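Local atomic coordinates of ribonucleoside-diphosphate reductase small chain 2 (Saccharomyces cerevisiae, PDB entry 1JK0), a protein that serves as a small subunit of ribonucleotide reductase, which makes deoxyribonucleotides for DNA synthesis, and is required for folding of its partner small chain. Residues 21-27 against 230-236; 40-46 against 110-115; 48-53 against 115-119; 101-107 against 178-182. All blocks are in the same frame, centred on the assembly; numbering follows the deposited sequence.

Contact 1. Residues 21-27 against 230-236; sequences AEKDEIL and LFAHLRT
Residues 21-27 run as an irregular loop from the last residue of helix 13-21. Residues 230-232 end helix 207-232, and His233 is the first residue to leave helical phi/psi. The CA atoms of Ala21 and Thr236 lie 7.2 Å apart, those of Glu25 and Arg235 6.5 Å. The polar core is the Glu25 carboxylate, with chi1 and chi2 both m. Its OE1 accepts from Arg235 N at 2.9 Å. Its OE2 accepts from Thr236 N and Thr236 OG1, each at 3.0 Å. A water donates to Glu25 OE2 (2.9 Å) and Thr236 O (3.0 Å). One acidic side chain thus holds the backbone just past the end of a long helix of the ferritin-like bundle and ties the N-terminal loop to it. The Arg235 guanidinium has Ile26 over one face, with CG2 3.2 Å from NH2. Apolar packing centres on Leu27. Its CD2 lies 3.7 Å from Leu234 CD1 and 4.3 Å from Leu230 CD2.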
# COMPACT_ATOMS: atom_id res chain seq x y z
N ALA B 21 -27.54 -8.12 -12.48
CA ALA B 21 -27.53 -6.67 -12.57
C ALA B 21 -26.21 -6.07 -12.08
O ALA B 21 -25.78 -5.03 -12.57
CB ALA B 21 -28.70 -6.10 -11.77
N GLU B 22 -25.56 -6.71 -11.12
CA GLU B 22 -24.30 -6.18 -10.62
C GLU B 22 -23.32 -5.83 -11.74
O GLU B 22 -22.24 -5.31 -11.48
CB GLU B 22 -23.64 -7.15 -9.65
CG GLU B 22 -24.44 -7.40 -8.39
CD GLU B 22 -23.61 -8.05 -7.31
OE1 GLU B 22 -22.85 -9.00 -7.61
OE2 GLU B 22 -23.72 -7.63 -6.15
N LYS B 23 -23.68 -6.12 -12.98
CA LYS B 23 -22.78 -5.82 -14.09
C LYS B 23 -22.93 -4.38 -14.56
O LYS B 23 -21.99 -3.80 -15.10
CB LYS B 23 -23.04 -6.78 -15.25
CG LYS B 23 -21.80 -7.19 -16.01
CD LYS B 23 -22.05 -8.49 -16.76
CE LYS B 23 -20.82 -8.98 -17.52
NZ LYS B 23 -21.07 -10.30 -18.16
N ASP B 24 -24.11 -3.80 -14.36
CA ASP B 24 -24.34 -2.43 -14.77
C ASP B 24 -23.79 -1.48 -13.72
O ASP B 24 -23.74 -0.27 -13.94
CB ASP B 24 -25.84 -2.13 -14.94
CG ASP B 24 -26.56 -3.19 -15.73
OD1 ASP B 24 -25.93 -3.78 -16.64
OD2 ASP B 24 -27.76 -3.43 -15.46
N GLU B 25 -23.38 -2.01 -12.56
CA GLU B 25 -22.83 -1.17 -11.51
C GLU B 25 -21.47 -0.61 -11.94
O GLU B 25 -20.47 -1.33 -12.01
CB GLU B 25 -22.68 -1.95 -10.20
CG GLU B 25 -23.97 -2.51 -9.59
CD GLU B 25 -25.02 -1.46 -9.22
OE1 GLU B 25 -24.65 -0.30 -8.90
OE2 GLU B 25 -26.22 -1.80 -9.23
N ILE B 26 -21.45 0.68 -12.24
CA ILE B 26 -20.26 1.39 -12.67
C ILE B 26 -19.19 1.30 -11.59
O ILE B 26 -17.99 1.38 -11.86
CB ILE B 26 -20.58 2.88 -12.93
CG1 ILE B 26 -20.92 3.58 -11.61
CG2 ILE B 26 -21.77 3.00 -13.86
CD1 ILE B 26 -21.19 5.05 -11.75
N LEU B 27 -19.65 1.15 -10.36
CA LEU B 27 -18.80 1.05 -9.18
C LEU B 27 -17.95 -0.21 -9.25
O LEU B 27 -16.74 -0.17 -9.06
CB LEU B 27 -19.69 1.01 -7.94
CG LEU B 27 -19.26 1.76 -6.68
CD1 LEU B 27 -19.00 3.20 -7.01
CD2 LEU B 27 -20.33 1.63 -5.63
N LEU B 230 -20.75 3.76 -0.29
CA LEU B 230 -20.67 2.94 -1.48
C LEU B 230 -22.07 2.42 -1.76
O LEU B 230 -22.64 2.67 -2.83
CB LEU B 230 -19.71 1.77 -1.28
CG LEU B 230 -18.25 2.21 -1.13
CD1 LEU B 230 -17.37 0.99 -0.95
CD2 LEU B 230 -17.83 3.00 -2.36
N PHE B 231 -22.62 1.71 -0.78
CA PHE B 231 -23.97 1.17 -0.91
C PHE B 231 -24.88 2.22 -1.56
O PHE B 231 -25.52 1.96 -2.58
CB PHE B 231 -24.52 0.81 0.47
CG PHE B 231 -25.84 0.10 0.42
CD1 PHE B 231 -25.91 -1.26 0.14
CD2 PHE B 231 -27.02 0.80 0.61
CE1 PHE B 231 -27.13 -1.91 0.06
CE2 PHE B 231 -28.25 0.17 0.53
CZ PHE B 231 -28.31 -1.19 0.26
N ALA B 232 -24.92 3.41 -0.97
CA ALA B 232 -25.76 4.48 -1.49
C ALA B 232 -25.63 4.67 -2.99
O ALA B 232 -26.60 4.99 -3.66
CB ALA B 232 -25.43 5.77 -0.78
N HIS B 233 -24.44 4.45 -3.52
CA HIS B 233 -24.24 4.64 -4.95
C HIS B 233 -24.55 3.41 -5.79
O HIS B 233 -24.29 3.38 -6.99
CB HIS B 233 -22.82 5.13 -5.21
CG HIS B 233 -22.54 6.47 -4.61
ND1 HIS B 233 -23.52 7.21 -3.98
CD2 HIS B 233 -21.41 7.20 -4.53
CE1 HIS B 233 -23.00 8.34 -3.53
NE2 HIS B 233 -21.72 8.36 -3.85
N LEU B 234 -25.13 2.40 -5.17
CA LEU B 234 -25.48 1.18 -5.87
C LEU B 234 -26.84 1.38 -6.53
O LEU B 234 -27.81 1.79 -5.88
CB LEU B 234 -25.52 0.02 -4.90
CG LEU B 234 -24.57 -1.15 -5.15
CD1 LEU B 234 -23.23 -0.69 -5.70
CD2 LEU B 234 -24.40 -1.90 -3.85
N ARG B 235 -26.91 1.09 -7.83
CA ARG B 235 -28.14 1.25 -8.62
C ARG B 235 -29.23 0.24 -8.28
O ARG B 235 -30.43 0.53 -8.38
CB ARG B 235 -27.80 1.12 -10.09
CG ARG B 235 -26.97 2.24 -10.61
CD ARG B 235 -26.43 1.84 -11.95
NE ARG B 235 -25.76 2.93 -12.62
CZ ARG B 235 -25.33 2.85 -13.87
NH1 ARG B 235 -25.52 1.73 -14.55
NH2 ARG B 235 -24.74 3.89 -14.44
N THR B 236 -28.79 -0.95 -7.89
CA THR B 236 -29.67 -2.05 -7.53
C THR B 236 -29.46 -2.38 -6.05
O THR B 236 -28.45 -2.99 -5.69
CB THR B 236 -29.31 -3.31 -8.36
OG1 THR B 236 -28.96 -2.91 -9.69
CG2 THR B 236 -30.48 -4.27 -8.42
O HOH W 1 -26.46 -4.18 -7.60

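Contact 2. Residues 40-46 against 110-115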
# COMPACT_ATOMS: atom_id res chain seq x y z
N ILE B 40 -11.06 14.06 -11.01
CA ILE B 40 -11.81 13.11 -10.20
C ILE B 40 -13.20 12.72 -10.68
O ILE B 40 -14.05 13.59 -10.93
CB ILE B 40 -11.94 13.59 -8.73
CG1 ILE B 40 -10.65 13.28 -7.97
CG2 ILE B 40 -13.06 12.85 -8.01
CD1 ILE B 40 -9.67 14.41 -7.93
N LYS B 41 -13.45 11.41 -10.79
CA LYS B 41 -14.74 10.92 -11.22
C LYS B 41 -15.64 10.55 -10.04
O LYS B 41 -16.87 10.56 -10.17
CB LYS B 41 -14.59 9.70 -12.12
CG LYS B 41 -15.88 9.33 -12.85
CD LYS B 41 -15.77 7.98 -13.57
CE LYS B 41 -16.95 7.77 -14.50
NZ LYS B 41 -16.97 8.73 -15.64
N TYR B 42 -15.04 10.23 -8.90
CA TYR B 42 -15.81 9.87 -7.71
C TYR B 42 -15.56 10.83 -6.56
O TYR B 42 -14.90 10.49 -5.56
CB TYR B 42 -15.47 8.45 -7.26
CG TYR B 42 -15.86 7.40 -8.27
CD1 TYR B 42 -14.97 7.00 -9.26
CD2 TYR B 42 -17.15 6.84 -8.28
CE1 TYR B 42 -15.33 6.07 -10.24
CE2 TYR B 42 -17.53 5.91 -9.25
CZ TYR B 42 -16.61 5.53 -10.23
OH TYR B 42 -16.97 4.65 -11.23
N HIS B 43 -16.14 12.03 -6.70
CA HIS B 43 -15.99 13.10 -5.72
C HIS B 43 -16.30 12.71 -4.29
O HIS B 43 -15.58 13.07 -3.37
CB HIS B 43 -16.85 14.29 -6.14
CG HIS B 43 -16.52 14.82 -7.50
ND1 HIS B 43 -15.29 15.33 -7.82
CD2 HIS B 43 -17.26 14.88 -8.64
CE1 HIS B 43 -15.27 15.68 -9.09
NE2 HIS B 43 -16.46 15.42 -9.61
N GLU B 44 -17.38 11.97 -4.13
CA GLU B 44 -17.84 11.52 -2.82
C GLU B 44 -16.84 10.63 -2.09
O GLU B 44 -16.42 10.98 -0.99
CB GLU B 44 -19.17 10.77 -2.97
CG GLU B 44 -19.63 10.48 -4.42
CD GLU B 44 -18.70 9.57 -5.23
OE1 GLU B 44 -19.18 8.58 -5.80
OE2 GLU B 44 -17.49 9.83 -5.30
N ILE B 45 -16.44 9.50 -2.68
CA ILE B 45 -15.48 8.64 -1.99
C ILE B 45 -14.14 9.35 -1.82
O ILE B 45 -13.46 9.12 -0.82
CB ILE B 45 -15.28 7.25 -2.69
CG1 ILE B 45 -14.65 7.43 -4.05
CG2 ILE B 45 -16.61 6.54 -2.86
CD1 ILE B 45 -14.63 6.14 -4.85
N TRP B 46 -13.78 10.22 -2.77
CA TRP B 46 -12.51 10.97 -2.70
C TRP B 46 -12.50 11.88 -1.48
O TRP B 46 -11.50 11.94 -0.74
CB TRP B 46 -12.28 11.80 -3.98
CG TRP B 46 -10.92 12.50 -4.14
CD1 TRP B 46 -10.72 13.85 -4.37
CD2 TRP B 46 -9.62 11.90 -4.23
NE1 TRP B 46 -9.38 14.11 -4.62
CE2 TRP B 46 -8.69 12.93 -4.54
CE3 TRP B 46 -9.15 10.59 -4.10
CZ2 TRP B 46 -7.32 12.68 -4.71
CZ3 TRP B 46 -7.77 10.35 -4.28
CH2 TRP B 46 -6.88 11.39 -4.58
N ASN B 110 -11.60 1.66 -8.80
CA ASN B 110 -11.19 3.05 -9.02
C ASN B 110 -10.16 3.53 -8.00
O ASN B 110 -10.13 3.07 -6.85
CB ASN B 110 -12.40 3.99 -9.08
CG ASN B 110 -13.20 4.00 -7.81
OD1 ASN B 110 -14.11 3.19 -7.65
ND2 ASN B 110 -12.87 4.91 -6.90
N PRO B 111 -9.29 4.47 -8.41
CA PRO B 111 -8.23 5.04 -7.58
C PRO B 111 -8.77 5.68 -6.32
O PRO B 111 -8.15 5.60 -5.26
CB PRO B 111 -7.58 6.08 -8.49
CG PRO B 111 -8.09 5.75 -9.88
CD PRO B 111 -9.47 5.27 -9.63
N GLU B 112 -9.92 6.33 -6.44
CA GLU B 112 -10.52 6.98 -5.29
C GLU B 112 -10.76 5.95 -4.17
O GLU B 112 -10.18 6.05 -3.09
CB GLU B 112 -11.82 7.69 -5.70
CG GLU B 112 -11.65 8.91 -6.65
CD GLU B 112 -11.84 8.60 -8.16
OE1 GLU B 112 -12.15 9.55 -8.92
OE2 GLU B 112 -11.67 7.42 -8.57
N GLY B 113 -11.59 4.93 -4.45
CA GLY B 113 -11.89 3.90 -3.46
C GLY B 113 -10.70 3.12 -2.92
O GLY B 113 -10.57 2.91 -1.71
N LYS B 114 -9.82 2.66 -3.80
CA LYS B 114 -8.67 1.90 -3.34
C LYS B 114 -7.76 2.74 -2.45
O LYS B 114 -7.05 2.21 -1.61
CB LYS B 114 -7.89 1.34 -4.52
CG LYS B 114 -8.64 0.33 -5.33
CD LYS B 114 -7.88 0.01 -6.60
CE LYS B 114 -8.78 -0.71 -7.59
NZ LYS B 114 -9.21 -2.05 -7.10
N SER B 115 -7.76 4.05 -2.65
CA SER B 115 -6.93 4.89 -1.81
C SER B 115 -7.52 4.89 -0.40
O SER B 115 -6.79 4.79 0.60
CB SER B 115 -6.89 6.31 -2.35
OG SER B 115 -6.34 6.30 -3.65
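Each segment enters a helix from a loop. Tyr42 is the N-cap residue of helix 43-54, and Asn110 holds the same position for helix 111-138. The two first turns come close. The CA atoms of Trp46 and Glu112 are 5.2 Å apart, and those of Ile45 and Gly113 are 6.1 Å apart. Gly113 has no side chain, and Ile45 CD1 reaches to 3.3 Å from its N. Glu112 is the central side chain. Its OE1 accepts two backbone hydrogen bonds, from Lys41 N at 2.9 Å and Tyr42 N at 3.0 Å. The carboxylate of one helix's first turn therefore fixes the chain leading into the other. This joins the N-terminal ends of two helices in the ferritin-like helical fold of the small chain. Glu112 OE2 accepts from Asn110 ND2 at 3.2 Å and also forms a salt bridge with Arg34, so the charge is balanced outside the two segments. The Tyr42 ring has Asn110 OD1 over one face and Glu112 OE2 near its edge, 3.4 Å from CD1. The aliphatic part of Glu112 is also packed. Its CB lies 3.3 Å from Ile45 CG1, and its CG lies 3.9 Å from Trp46 CE3. Beyond the segments, Ile45 rests on Phe226, Leu229 and Leu230 of helix 207-232. Trp46 also packs on an acidic side chain of the neighbouring small chain 1.

Contact 3. Residues 48-53 against 115-119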
# COMPACT_ATOMS: atom_id res chain seq x y z
N ALA B 48 -14.18 11.43 1.03
CA ALA B 48 -14.15 10.54 2.19
C ALA B 48 -12.69 10.19 2.48
O ALA B 48 -12.26 10.18 3.63
CB ALA B 48 -14.96 9.28 1.92
N TYR B 49 -11.93 9.89 1.43
CA TYR B 49 -10.52 9.54 1.59
C TYR B 49 -9.73 10.73 2.15
O TYR B 49 -8.93 10.55 3.08
CB TYR B 49 -9.92 9.06 0.26
CG TYR B 49 -8.41 9.01 0.25
CD1 TYR B 49 -7.71 8.15 1.10
CD2 TYR B 49 -7.67 9.87 -0.58
CE1 TYR B 49 -6.31 8.15 1.12
CE2 TYR B 49 -6.28 9.89 -0.57
CZ TYR B 49 -5.60 9.03 0.29
OH TYR B 49 -4.23 9.05 0.32
N LYS B 50 -9.96 11.93 1.62
CA LYS B 50 -9.26 13.12 2.12
C LYS B 50 -9.54 13.35 3.59
O LYS B 50 -8.67 13.75 4.35
CB LYS B 50 -9.66 14.35 1.33
CG LYS B 50 -9.07 14.36 -0.07
CD LYS B 50 -7.54 14.36 0.01
CE LYS B 50 -6.89 14.09 -1.32
NZ LYS B 50 -5.41 14.22 -1.18
N LYS B 51 -10.77 13.06 3.98
CA LYS B 51 -11.17 13.25 5.36
C LYS B 51 -10.43 12.33 6.32
O LYS B 51 -10.02 12.76 7.40
CB LYS B 51 -12.68 13.08 5.48
CG LYS B 51 -13.24 13.60 6.78
CD LYS B 51 -14.74 13.36 6.92
CE LYS B 51 -15.25 13.94 8.23
NZ LYS B 51 -15.01 15.42 8.29
N VAL B 52 -10.25 11.06 5.96
CA VAL B 52 -9.53 10.18 6.88
C VAL B 52 -8.03 10.45 6.77
O VAL B 52 -7.32 10.28 7.75
CB VAL B 52 -9.83 8.65 6.63
CG1 VAL B 52 -11.32 8.40 6.72
CG2 VAL B 52 -9.29 8.21 5.29
N GLU B 53 -7.57 10.87 5.59
CA GLU B 53 -6.15 11.17 5.39
C GLU B 53 -5.73 12.33 6.31
O GLU B 53 -4.63 12.35 6.85
CB GLU B 53 -5.86 11.54 3.92
CG GLU B 53 -4.36 11.51 3.51
CD GLU B 53 -4.08 12.10 2.11
OE1 GLU B 53 -5.03 12.25 1.31
OE2 GLU B 53 -2.91 12.40 1.81
N SER B 115 -7.76 4.05 -2.65
CA SER B 115 -6.93 4.89 -1.81
C SER B 115 -7.52 4.89 -0.40
O SER B 115 -6.79 4.79 0.60
CB SER B 115 -6.89 6.31 -2.35
OG SER B 115 -6.34 6.30 -3.65
N PHE B 116 -8.85 4.99 -0.31
CA PHE B 116 -9.49 5.01 1.00
C PHE B 116 -9.20 3.70 1.73
O PHE B 116 -8.86 3.70 2.92
CB PHE B 116 -11.01 5.22 0.86
CG PHE B 116 -11.73 5.26 2.19
CD1 PHE B 116 -11.88 4.11 2.96
CD2 PHE B 116 -12.18 6.46 2.71
CE1 PHE B 116 -12.46 4.16 4.22
CE2 PHE B 116 -12.76 6.53 3.97
CZ PHE B 116 -12.90 5.38 4.73
N TYR B 117 -9.32 2.58 1.01
CA TYR B 117 -9.08 1.26 1.59
C TYR B 117 -7.64 1.04 2.02
O TYR B 117 -7.40 0.49 3.10
CB TYR B 117 -9.51 0.17 0.60
CG TYR B 117 -10.99 -0.11 0.65
CD1 TYR B 117 -11.67 -0.13 1.87
CD2 TYR B 117 -11.73 -0.35 -0.51
CE1 TYR B 117 -13.01 -0.38 1.95
CE2 TYR B 117 -13.09 -0.61 -0.44
CZ TYR B 117 -13.73 -0.62 0.79
OH TYR B 117 -15.09 -0.91 0.90
N GLY B 118 -6.70 1.46 1.19
CA GLY B 118 -5.30 1.31 1.53
C GLY B 118 -4.99 2.06 2.81
O GLY B 118 -4.10 1.67 3.59
N PHE B 119 -5.73 3.14 3.04
CA PHE B 119 -5.53 3.96 4.22
C PHE B 119 -6.11 3.28 5.43
O PHE B 119 -5.52 3.27 6.51
CB PHE B 119 -6.20 5.31 4.06
CG PHE B 119 -5.63 6.37 4.93
CD1 PHE B 119 -4.44 6.98 4.59
CD2 PHE B 119 -6.25 6.74 6.11
CE1 PHE B 119 -3.87 7.96 5.40
CE2 PHE B 119 -5.69 7.72 6.93
CZ PHE B 119 -4.50 8.33 6.58
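This is a buried helix-helix contact between helix 43-54 and helix 111-138, part of the ferritin-like helical fold of the small chain. The two short segments run nearly parallel. Their axes approach to 9.2 Å and cross at 27°. No hydrogen bond links them, so the contact is made by packing. The CA atoms of Tyr49 and Phe116 are only 4.7 Å apart, while those of Glu53 and Phe119 are 7.3 Å apart. Val52 points toward the other helix and touches both phenylalanines of 115-119, Phe116 and Phe119. Its CG1 is 3.6 Å from Phe116 CE2, and its CG2 is 3.5 Å from Phe119 CD2. Ala48 CB adds a contact of 4.0 Å to Phe116 CD2. Phe116 also stacks on Phe226 of helix 207-232, which carries the packing further into the fold. The contact also borders the heterodimer interface. Tyr49 and Phe119 pack on apolar side chains of the neighbouring small chain 1, and Lys50 forms salt bridges with acidic side chains of that chain. Between the two helices Tyr49 makes a CH-pi contact. Ser115 CB sits 3.8 Å from the centroid of the Tyr49 ring, 2° off its normal.

Contact 4. Residues 101-107 against 178-182; sequences IENFSAQ and RLVAF
The apolar centre is a stack of two phenylalanine rings. Phe104 (chi1 m, chi2 77°) and Phe182 (chi1 t, chi2 -143°) lie face to face, with centroids 4.2 Å apart and planes at 19°. Both CA-to-CB bonds point toward the opposite segment. Phe104 CZ also meets Phe182 CB at 3.5 Å. At the edge of the Phe104 ring, CE2 lies 3.5 Å from Leu179 CD1, and CZ lies 3.3 Å from Arg178 O. Ile101 CG1 packs at the edge of the Phe182 ring, 3.8 Å from its CZ. Both backbones are helical throughout. Their N-to-C directions differ by 143°, and the axes come no closer than 12.0 Å, a gap filled by these large side chains. The nearest CA pairs are Phe104 with Leu179 at 8.3 Å and Ile101 with Phe182 at 8.9 Å. The polar edge is one hydrogen bond, from Arg178 NH2 to Gln107 OE1 at 2.7 Å. Both of these side chains have chi1 m and chi2 t. Arg178 NH1 also hydrogen-bonds to Ser173 OG. Here the short helix 101-107 packs roughly antiparallel on helix 175-188, within the all-helical, ferritin-like fold of ribonucleotide reductase small chains.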
# COMPACT_ATOMS: atom_id res chain seq x y z
N ILE B 101 -10.73 -6.57 4.07
CA ILE B 101 -10.73 -5.20 3.55
C ILE B 101 -10.10 -5.22 2.16
O ILE B 101 -10.42 -4.41 1.31
CB ILE B 101 -9.92 -4.26 4.47
CG1 ILE B 101 -10.61 -4.15 5.83
CG2 ILE B 101 -9.81 -2.88 3.85
CD1 ILE B 101 -9.93 -3.21 6.81
N GLU B 102 -9.19 -6.16 1.95
CA GLU B 102 -8.51 -6.34 0.67
C GLU B 102 -9.49 -6.79 -0.42
O GLU B 102 -9.39 -6.37 -1.58
CB GLU B 102 -7.40 -7.38 0.80
CG GLU B 102 -6.09 -6.91 1.38
CD GLU B 102 -6.15 -6.68 2.87
OE1 GLU B 102 -6.97 -7.34 3.55
OE2 GLU B 102 -5.37 -5.84 3.37
N ASN B 103 -10.41 -7.68 -0.07
CA ASN B 103 -11.37 -8.18 -1.03
C ASN B 103 -12.32 -7.10 -1.47
O ASN B 103 -12.61 -6.98 -2.65
CB ASN B 103 -12.18 -9.35 -0.46
CG ASN B 103 -11.35 -10.59 -0.29
OD1 ASN B 103 -10.43 -10.86 -1.08
ND2 ASN B 103 -11.67 -11.38 0.74
N PHE B 104 -12.80 -6.32 -0.52
CA PHE B 104 -13.70 -5.23 -0.86
C PHE B 104 -12.98 -4.25 -1.77
O PHE B 104 -13.53 -3.77 -2.77
CB PHE B 104 -14.20 -4.52 0.39
CG PHE B 104 -15.30 -5.25 1.11
CD1 PHE B 104 -15.02 -6.36 1.90
CD2 PHE B 104 -16.62 -4.84 0.97
CE1 PHE B 104 -16.04 -7.06 2.55
CE2 PHE B 104 -17.64 -5.52 1.61
CZ PHE B 104 -17.36 -6.64 2.40
N SER B 105 -11.73 -3.97 -1.43
CA SER B 105 -10.91 -3.04 -2.19
C SER B 105 -10.65 -3.54 -3.61
O SER B 105 -10.51 -2.75 -4.54
CB SER B 105 -9.57 -2.81 -1.46
OG SER B 105 -8.78 -1.85 -2.12
N ALA B 106 -10.60 -4.86 -3.76
CA ALA B 106 -10.35 -5.47 -5.05
C ALA B 106 -11.59 -5.40 -5.95
O ALA B 106 -11.49 -5.45 -7.18
CB ALA B 106 -9.93 -6.92 -4.86
N GLN B 107 -12.75 -5.25 -5.34
CA GLN B 107 -13.98 -5.18 -6.09
C GLN B 107 -14.32 -3.76 -6.53
O GLN B 107 -14.97 -3.56 -7.56
CB GLN B 107 -15.11 -5.75 -5.25
CG GLN B 107 -14.79 -7.12 -4.70
CD GLN B 107 -16.01 -7.80 -4.15
OE1 GLN B 107 -16.95 -8.08 -4.89
NE2 GLN B 107 -16.01 -8.06 -2.85
N ARG B 178 -22.81 -7.90 1.01
CA ARG B 178 -21.51 -7.92 1.67
C ARG B 178 -21.18 -6.55 2.24
O ARG B 178 -20.51 -6.44 3.26
CB ARG B 178 -20.41 -8.32 0.68
CG ARG B 178 -20.65 -9.62 -0.05
CD ARG B 178 -19.35 -10.16 -0.64
NE ARG B 178 -19.01 -9.61 -1.95
CZ ARG B 178 -19.59 -9.98 -3.08
NH1 ARG B 178 -20.56 -10.88 -3.06
NH2 ARG B 178 -19.20 -9.46 -4.24
N LEU B 179 -21.65 -5.50 1.57
CA LEU B 179 -21.40 -4.15 2.06
C LEU B 179 -22.11 -3.95 3.39
O LEU B 179 -21.48 -3.57 4.38
CB LEU B 179 -21.88 -3.13 1.03
CG LEU B 179 -20.86 -2.15 0.45
CD1 LEU B 179 -19.47 -2.75 0.36
CD2 LEU B 179 -21.34 -1.73 -0.91
N VAL B 180 -23.41 -4.21 3.43
CA VAL B 180 -24.18 -4.04 4.67
C VAL B 180 -23.56 -4.86 5.82
O VAL B 180 -23.44 -4.38 6.94
CB VAL B 180 -25.66 -4.45 4.46
CG1 VAL B 180 -26.44 -4.21 5.74
CG2 VAL B 180 -26.27 -3.64 3.32
N ALA B 181 -23.17 -6.10 5.53
CA ALA B 181 -22.55 -6.94 6.55
C ALA B 181 -21.26 -6.30 7.03
O ALA B 181 -21.01 -6.19 8.24
CB ALA B 181 -22.24 -8.32 5.97
N PHE B 182 -20.43 -5.87 6.08
CA PHE B 182 -19.16 -5.24 6.40
C PHE B 182 -19.36 -4.09 7.39
O PHE B 182 -18.60 -3.97 8.36
CB PHE B 182 -18.50 -4.73 5.12
CG PHE B 182 -17.05 -4.36 5.29
CD1 PHE B 182 -16.52 -3.27 4.62
CD2 PHE B 182 -16.22 -5.12 6.12
CE1 PHE B 182 -15.17 -2.93 4.77
CE2 PHE B 182 -14.87 -4.79 6.28
CZ PHE B 182 -14.34 -3.69 5.61

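In the fold
Helix 13-21 leads into the loop of contact 1. That contact closes a loop of some 200 residues by joining 21-27 to the end of helix 207-232. The other three contacts are nested inside it. Contacts 2 and 3 follow along helix 43-54, share Ser115 and tie that helix to helix 111-138. Their segments alternate along the chain, so they cross. Contact 4 crosses both, because 101-107 falls between helix 43-54 and helix 111-138 while 178-182 lies beyond them. Tyr117 of contact 3 packs on Ile101, Phe104 and Ser105 of contact 4. Leu230 of contact 1 touches Ile45, Tyr117 and Leu179, and so meets all three other contacts.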